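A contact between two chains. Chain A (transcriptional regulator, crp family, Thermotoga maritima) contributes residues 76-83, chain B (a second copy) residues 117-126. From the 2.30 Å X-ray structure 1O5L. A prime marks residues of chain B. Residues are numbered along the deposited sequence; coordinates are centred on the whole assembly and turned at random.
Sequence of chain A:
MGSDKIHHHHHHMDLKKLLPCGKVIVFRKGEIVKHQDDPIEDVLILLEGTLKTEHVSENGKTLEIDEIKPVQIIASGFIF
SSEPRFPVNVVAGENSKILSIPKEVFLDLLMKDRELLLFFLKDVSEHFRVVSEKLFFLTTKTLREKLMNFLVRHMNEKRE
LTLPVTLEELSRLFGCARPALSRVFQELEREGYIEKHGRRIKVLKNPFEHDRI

Chain A, residues 76-83: SGFIFSSE
Chain B 117-126: LLFFLKDVSE

An irregular segment of chain A, residues 76-83, lies against one side of a helix of chain B that runs through 117-126 and continues beyond both ends; together they bury 437 Å². The closest CA pair is Ser81 CA and Ser125′ CA, 4.9 Å apart. The helix is held by regular i to i+4 bonds, such as Ser125′ N to Leu121′ O (2.9 Å), and the residues that touch chain A are Leu118′, Leu121′, Lys122′, Ser125′ and Glu126′; of these Leu121′ and Ser125′ point toward it.

Ser76 (phi/psi -60/-44, chi1 p) makes no direct contact, but its O accepts from water 1 (2.6 Å). Gly77 (-66/-10) meets the helix through its carbonyl: Gly77 O lies 3.2 Å from Ser125′ CB and 3.4 Å from Ser125′ CA, the latter a CA-H...O contact with 122° at the hydrogen.

Phe78 (-104/-14, m, chi2 -85°) points away and opens a type I turn through Ile79 (-58/-47, m, t) and Phe80 (-102/17) to Ser81. A weak bond from Ser81 N to Phe78 O (3.5 Å) spans the turn, and Ser81 OG donates to the same Phe78 O (3.1 Å).

The turn presents Phe80 (m, chi2 -77°) toward the helix, where it has the largest covered area of the contact. Leu121′ (m, t) sets CD1 over one ring face, 3.8 Å from the centroid of the Phe80 ring and 14° off its normal, a CH-pi contact. Leu118′ (m, t) approaches obliquely, its CD2 4.3 Å from Phe80 CD1. Phe80 O makes a CA-H...O contact with Lys122′ CA (3.4 Å, 146° at the hydrogen) and accepts from water 2 (3.2 Å), which also donates to Leu118′ O (2.9 Å). Phe80 N donates to water 1 (2.9 Å), which in turn donates to Ser125′ OG (2.9 Å). That hydroxyl, chi1 m, gives its own proton to Leu121′ O (2.7 Å), which leaves its oxygen as the acceptor for the water.

Ser81 (-70/166, p) packs its N 3.4 Å from Ser125′ CB, and its CB 3.0 Å from Glu126′ OE2. Ser82 (-60/135, chi1 13°, between wells) points toward the helix; its OG is 2.9 Å from Glu126′ OE2 and 3.8 Å from CE of the extended, all-t Lys122′. Glu126′ (m, m, chi3 -65°) curls its carboxylate nearer, and water 3 donates to both Ser82 O (2.7 Å) and Glu126′ OE2 (2.5 Å). Glu83 (45/68, t, t, chi3 -56°) starts sideways, its end leads away, and it makes no contact with the helix stretch.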

ATOM      1  N   SER A  76       6.402  -1.946   5.520  1.00 53.16           N
ATOM      2  CA  SER A  76       6.283  -2.493   4.175  1.00 52.59           C
ATOM      3  C   SER A  76       5.665  -1.510   3.166  1.00 51.12           C
ATOM      4  O   SER A  76       6.131  -1.373   2.024  1.00 51.26           O
ATOM      5  CB  SER A  76       5.510  -3.837   4.236  1.00 52.63           C
ATOM      6  OG  SER A  76       4.106  -3.657   4.406  1.00 54.93           O
ATOM      7  N   GLY A  77       4.611  -0.836   3.580  1.00 50.21           N
ATOM      8  CA  GLY A  77       3.968   0.180   2.740  1.00 50.06           C
ATOM      9  C   GLY A  77       4.779   1.444   2.417  1.00 49.10           C
ATOM     10  O   GLY A  77       4.363   2.238   1.584  1.00 48.53           O
ATOM     11  N   PHE A  78       5.928   1.622   3.077  1.00 49.03           N
ATOM     12  CA  PHE A  78       6.751   2.823   2.905  1.00 49.11           C
ATOM     13  C   PHE A  78       7.983   2.546   2.040  1.00 48.78           C
ATOM     14  O   PHE A  78       8.634   3.481   1.560  1.00 47.97           O
ATOM     15  CB  PHE A  78       7.159   3.386   4.281  1.00 49.37           C
ATOM     16  CG  PHE A  78       5.996   3.900   5.101  1.00 48.98           C
ATOM     17  CD1 PHE A  78       5.530   5.190   4.929  1.00 48.96           C
ATOM     18  CD2 PHE A  78       5.386   3.094   6.046  1.00 49.86           C
ATOM     19  CE1 PHE A  78       4.434   5.682   5.687  1.00 51.56           C
ATOM     20  CE2 PHE A  78       4.285   3.574   6.815  1.00 51.43           C
ATOM     21  CZ  PHE A  78       3.817   4.859   6.637  1.00 49.94           C
ATOM     22  N   ILE A  79       8.284   1.265   1.821  1.00 48.99           N
ATOM     23  CA  ILE A  79       9.542   0.876   1.173  1.00 49.23           C
ATOM     24  C   ILE A  79       9.679   1.489  -0.194  1.00 49.01           C
ATOM     25  O   ILE A  79      10.713   2.107  -0.482  1.00 48.80           O
ATOM     26  CB  ILE A  79       9.696  -0.672   1.115  1.00 49.72           C
ATOM     27  CG1 ILE A  79       9.821  -1.259   2.526  1.00 49.49           C
ATOM     28  CG2 ILE A  79      10.928  -1.066   0.305  1.00 49.31           C
ATOM     29  CD1 ILE A  79       9.523  -2.771   2.595  1.00 50.70           C
ATOM     30  N   PHE A  80       8.608   1.408  -1.000  1.00 48.69           N
ATOM     31  CA  PHE A  80       8.657   1.791  -2.411  1.00 48.20           C
ATOM     32  C   PHE A  80       8.053   3.166  -2.754  1.00 49.08           C
ATOM     33  O   PHE A  80       7.833   3.468  -3.932  1.00 48.62           O
ATOM     34  CB  PHE A  80       8.087   0.643  -3.288  1.00 47.76           C
ATOM     35  CG  PHE A  80       8.969  -0.629  -3.277  1.00 47.09           C
ATOM     36  CD1 PHE A  80      10.151  -0.685  -4.021  1.00 46.48           C
ATOM     37  CD2 PHE A  80       8.636  -1.725  -2.479  1.00 46.01           C
ATOM     38  CE1 PHE A  80      10.979  -1.831  -3.991  1.00 45.88           C
ATOM     39  CE2 PHE A  80       9.425  -2.857  -2.427  1.00 44.06           C
ATOM     40  CZ  PHE A  80      10.628  -2.905  -3.197  1.00 47.69           C
ATOM     41  N   SER A  81       7.843   4.042  -1.766  1.00 50.25           N
ATOM     42  CA  SER A  81       7.480   5.433  -2.123  1.00 51.74           C
ATOM     43  C   SER A  81       8.645   6.196  -2.766  1.00 52.22           C
ATOM     44  O   SER A  81       9.796   5.746  -2.774  1.00 51.77           O
ATOM     45  CB  SER A  81       6.911   6.230  -0.942  1.00 51.66           C
ATOM     46  OG  SER A  81       7.715   6.141   0.206  1.00 54.70           O
ATOM     47  N   SER A  82       8.313   7.326  -3.373  1.00 52.93           N
ATOM     48  CA  SER A  82       9.299   8.379  -3.651  1.00 53.76           C
ATOM     49  C   SER A  82       9.933   8.875  -2.330  1.00 53.87           C
ATOM     50  O   SER A  82       9.241   9.080  -1.329  1.00 54.04           O
ATOM     51  CB  SER A  82       8.601   9.519  -4.377  1.00 53.83           C
ATOM     52  OG  SER A  82       7.198   9.310  -4.273  1.00 55.46           O
ATOM     53  N   GLU A  83      11.253   9.029  -2.320  1.00 54.14           N
ATOM     54  CA  GLU A  83      11.977   9.416  -1.099  1.00 53.84           C
ATOM     55  C   GLU A  83      11.483   8.614   0.124  1.00 52.38           C
ATOM     56  O   GLU A  83      10.878   9.162   1.029  1.00 52.93           O
ATOM     57  CB  GLU A  83      11.861  10.934  -0.881  1.00 54.21           C
ATOM     58  CG  GLU A  83      12.819  11.508   0.162  1.00 55.02           C
ATOM     59  CD  GLU A  83      12.597  12.997   0.424  1.00 55.37           C
ATOM     60  OE1 GLU A  83      12.639  13.797  -0.546  1.00 55.97           O
ATOM     61  OE2 GLU A  83      12.372  13.358   1.606  1.00 57.77           O
TER
ATOM     62  N   LEU B 117       6.088  -2.875 -12.324  1.00 51.08           N
ATOM     63  CA  LEU B 117       6.101  -3.291 -10.923  1.00 51.08           C
ATOM     64  C   LEU B 117       6.462  -2.096 -10.021  1.00 50.45           C
ATOM     65  O   LEU B 117       5.784  -1.819  -9.023  1.00 49.29           O
ATOM     66  CB  LEU B 117       7.112  -4.445 -10.715  1.00 50.67           C
ATOM     67  CG  LEU B 117       7.239  -4.955  -9.266  1.00 51.05           C
ATOM     68  CD1 LEU B 117       5.888  -5.354  -8.666  1.00 50.14           C
ATOM     69  CD2 LEU B 117       8.194  -6.141  -9.208  1.00 52.27           C
ATOM     70  N   LEU B 118       7.554  -1.427 -10.375  1.00 50.05           N
ATOM     71  CA  LEU B 118       8.002  -0.256  -9.651  1.00 50.53           C
ATOM     72  C   LEU B 118       6.956   0.859  -9.625  1.00 50.22           C
ATOM     73  O   LEU B 118       6.711   1.431  -8.571  1.00 47.99           O
ATOM     74  CB  LEU B 118       9.304   0.276 -10.235  1.00 51.11           C
ATOM     75  CG  LEU B 118      10.565  -0.340  -9.621  1.00 52.78           C
ATOM     76  CD1 LEU B 118      11.764  -0.051 -10.496  1.00 52.62           C
ATOM     77  CD2 LEU B 118      10.770   0.199  -8.218  1.00 52.88           C
ATOM     78  N   PHE B 119       6.359   1.143 -10.790  1.00 50.32           N
ATOM     79  CA  PHE B 119       5.286   2.117 -10.897  1.00 50.63           C
ATOM     80  C   PHE B 119       4.130   1.806  -9.952  1.00 50.82           C
ATOM     81  O   PHE B 119       3.735   2.670  -9.168  1.00 50.08           O
ATOM     82  CB  PHE B 119       4.769   2.198 -12.329  1.00 51.93           C
ATOM     83  CG  PHE B 119       3.609   3.136 -12.492  1.00 52.66           C
ATOM     84  CD1 PHE B 119       2.295   2.684 -12.306  1.00 55.43           C
ATOM     85  CD2 PHE B 119       3.821   4.475 -12.801  1.00 54.73           C
ATOM     86  CE1 PHE B 119       1.208   3.567 -12.426  1.00 55.94           C
ATOM     87  CE2 PHE B 119       2.735   5.362 -12.946  1.00 55.26           C
ATOM     88  CZ  PHE B 119       1.431   4.902 -12.761  1.00 54.52           C
ATOM     89  N   PHE B 120       3.604   0.574 -10.038  1.00 50.58           N
ATOM     90  CA  PHE B 120       2.529   0.075  -9.175  1.00 50.34           C
ATOM     91  C   PHE B 120       2.872   0.145  -7.681  1.00 50.79           C
ATOM     92  O   PHE B 120       2.061   0.624  -6.871  1.00 50.85           O
ATOM     93  CB  PHE B 120       2.160  -1.386  -9.553  1.00 50.90           C
ATOM     94  CG  PHE B 120       0.950  -1.911  -8.812  1.00 50.49           C
ATOM     95  CD1 PHE B 120      -0.302  -1.374  -9.052  1.00 51.75           C
ATOM     96  CD2 PHE B 120       1.072  -2.873  -7.848  1.00 52.19           C
ATOM     97  CE1 PHE B 120      -1.409  -1.801  -8.369  1.00 50.27           C
ATOM     98  CE2 PHE B 120      -0.065  -3.324  -7.147  1.00 51.47           C
ATOM     99  CZ  PHE B 120      -1.299  -2.774  -7.427  1.00 51.04           C
ATOM    100  N   LEU B 121       4.042  -0.355  -7.294  1.00 51.40           N
ATOM    101  CA  LEU B 121       4.414  -0.331  -5.889  1.00 52.44           C
ATOM    102  C   LEU B 121       4.546   1.135  -5.394  1.00 53.11           C
ATOM    103  O   LEU B 121       4.136   1.431  -4.259  1.00 52.53           O
ATOM    104  CB  LEU B 121       5.688  -1.110  -5.627  1.00 51.87           C
ATOM    105  CG  LEU B 121       5.695  -2.624  -5.836  1.00 53.38           C
ATOM    106  CD1 LEU B 121       7.120  -3.126  -5.627  1.00 52.87           C
ATOM    107  CD2 LEU B 121       4.716  -3.368  -4.909  1.00 54.04           C
ATOM    108  N   LYS B 122       5.077   2.023  -6.260  1.00 53.45           N
ATOM    109  CA  LYS B 122       5.132   3.464  -6.006  1.00 54.30           C
ATOM    110  C   LYS B 122       3.745   4.108  -5.823  1.00 54.87           C
ATOM    111  O   LYS B 122       3.542   4.928  -4.922  1.00 54.19           O
ATOM    112  CB  LYS B 122       5.890   4.183  -7.134  1.00 54.82           C
ATOM    113  CG  LYS B 122       6.224   5.668  -6.859  1.00 55.40           C
ATOM    114  CD  LYS B 122       7.031   6.333  -8.015  1.00 56.33           C
ATOM    115  CE  LYS B 122       7.215   7.850  -7.748  1.00 59.02           C
ATOM    116  NZ  LYS B 122       8.265   8.534  -8.610  1.00 60.25           N
ATOM    117  N   ASP B 123       2.797   3.727  -6.672  1.00 55.45           N
ATOM    118  CA  ASP B 123       1.428   4.239  -6.597  1.00 56.65           C
ATOM    119  C   ASP B 123       0.756   3.886  -5.260  1.00 56.72           C
ATOM    120  O   ASP B 123       0.151   4.738  -4.594  1.00 56.38           O
ATOM    121  CB  ASP B 123       0.609   3.664  -7.747  1.00 57.37           C
ATOM    122  CG  ASP B 123      -0.805   4.205  -7.803  1.00 58.62           C
ATOM    123  OD1 ASP B 123      -1.723   3.864  -7.047  1.00 64.78           O
ATOM    124  OD2 ASP B 123      -1.088   5.030  -8.663  1.00 63.87           O
ATOM    125  N   VAL B 124       0.871   2.622  -4.892  1.00 56.28           N
ATOM    126  CA  VAL B 124       0.293   2.122  -3.662  1.00 56.93           C
ATOM    127  C   VAL B 124       0.964   2.751  -2.423  1.00 57.11           C
ATOM    128  O   VAL B 124       0.257   3.134  -1.461  1.00 57.35           O
ATOM    129  CB  VAL B 124       0.357   0.568  -3.608  1.00 56.53           C
ATOM    130  CG1 VAL B 124      -0.049   0.057  -2.264  1.00 58.47           C
ATOM    131  CG2 VAL B 124      -0.531  -0.014  -4.681  1.00 57.29           C
ATOM    132  N   SER B 125       2.301   2.862  -2.447  1.00 56.37           N
ATOM    133  CA  SER B 125       3.048   3.446  -1.327  1.00 56.52           C
ATOM    134  C   SER B 125       2.804   4.942  -1.099  1.00 55.88           C
ATOM    135  O   SER B 125       2.764   5.404   0.045  1.00 54.94           O
ATOM    136  CB  SER B 125       4.538   3.181  -1.473  1.00 56.22           C
ATOM    137  OG  SER B 125       4.724   1.787  -1.657  1.00 58.68           O
ATOM    138  N   GLU B 126       2.686   5.686  -2.186  1.00 56.47           N
ATOM    139  CA  GLU B 126       2.378   7.117  -2.128  1.00 56.66           C
ATOM    140  C   GLU B 126       0.983   7.370  -1.567  1.00 56.88           C
ATOM    141  O   GLU B 126       0.785   8.290  -0.778  1.00 56.80           O
ATOM    142  CB  GLU B 126       2.540   7.787  -3.513  1.00 56.90           C
ATOM    143  CG  GLU B 126       3.979   8.149  -3.856  1.00 57.91           C
ATOM    144  CD  GLU B 126       4.563   9.076  -2.812  1.00 61.55           C
ATOM    145  OE1 GLU B 126       4.063  10.206  -2.694  1.00 62.30           O
ATOM    146  OE2 GLU B 126       5.477   8.662  -2.068  1.00 63.43           O
TER
HETATM  147  O   HOH W   1       6.290  -0.212  -0.330  1.00 24.52           O
HETATM  148  O   HOH W   2       8.810   2.237  -6.672  1.00 45.40           O
HETATM  149  O   HOH W   3       6.878  10.091  -0.607  1.00 61.03           O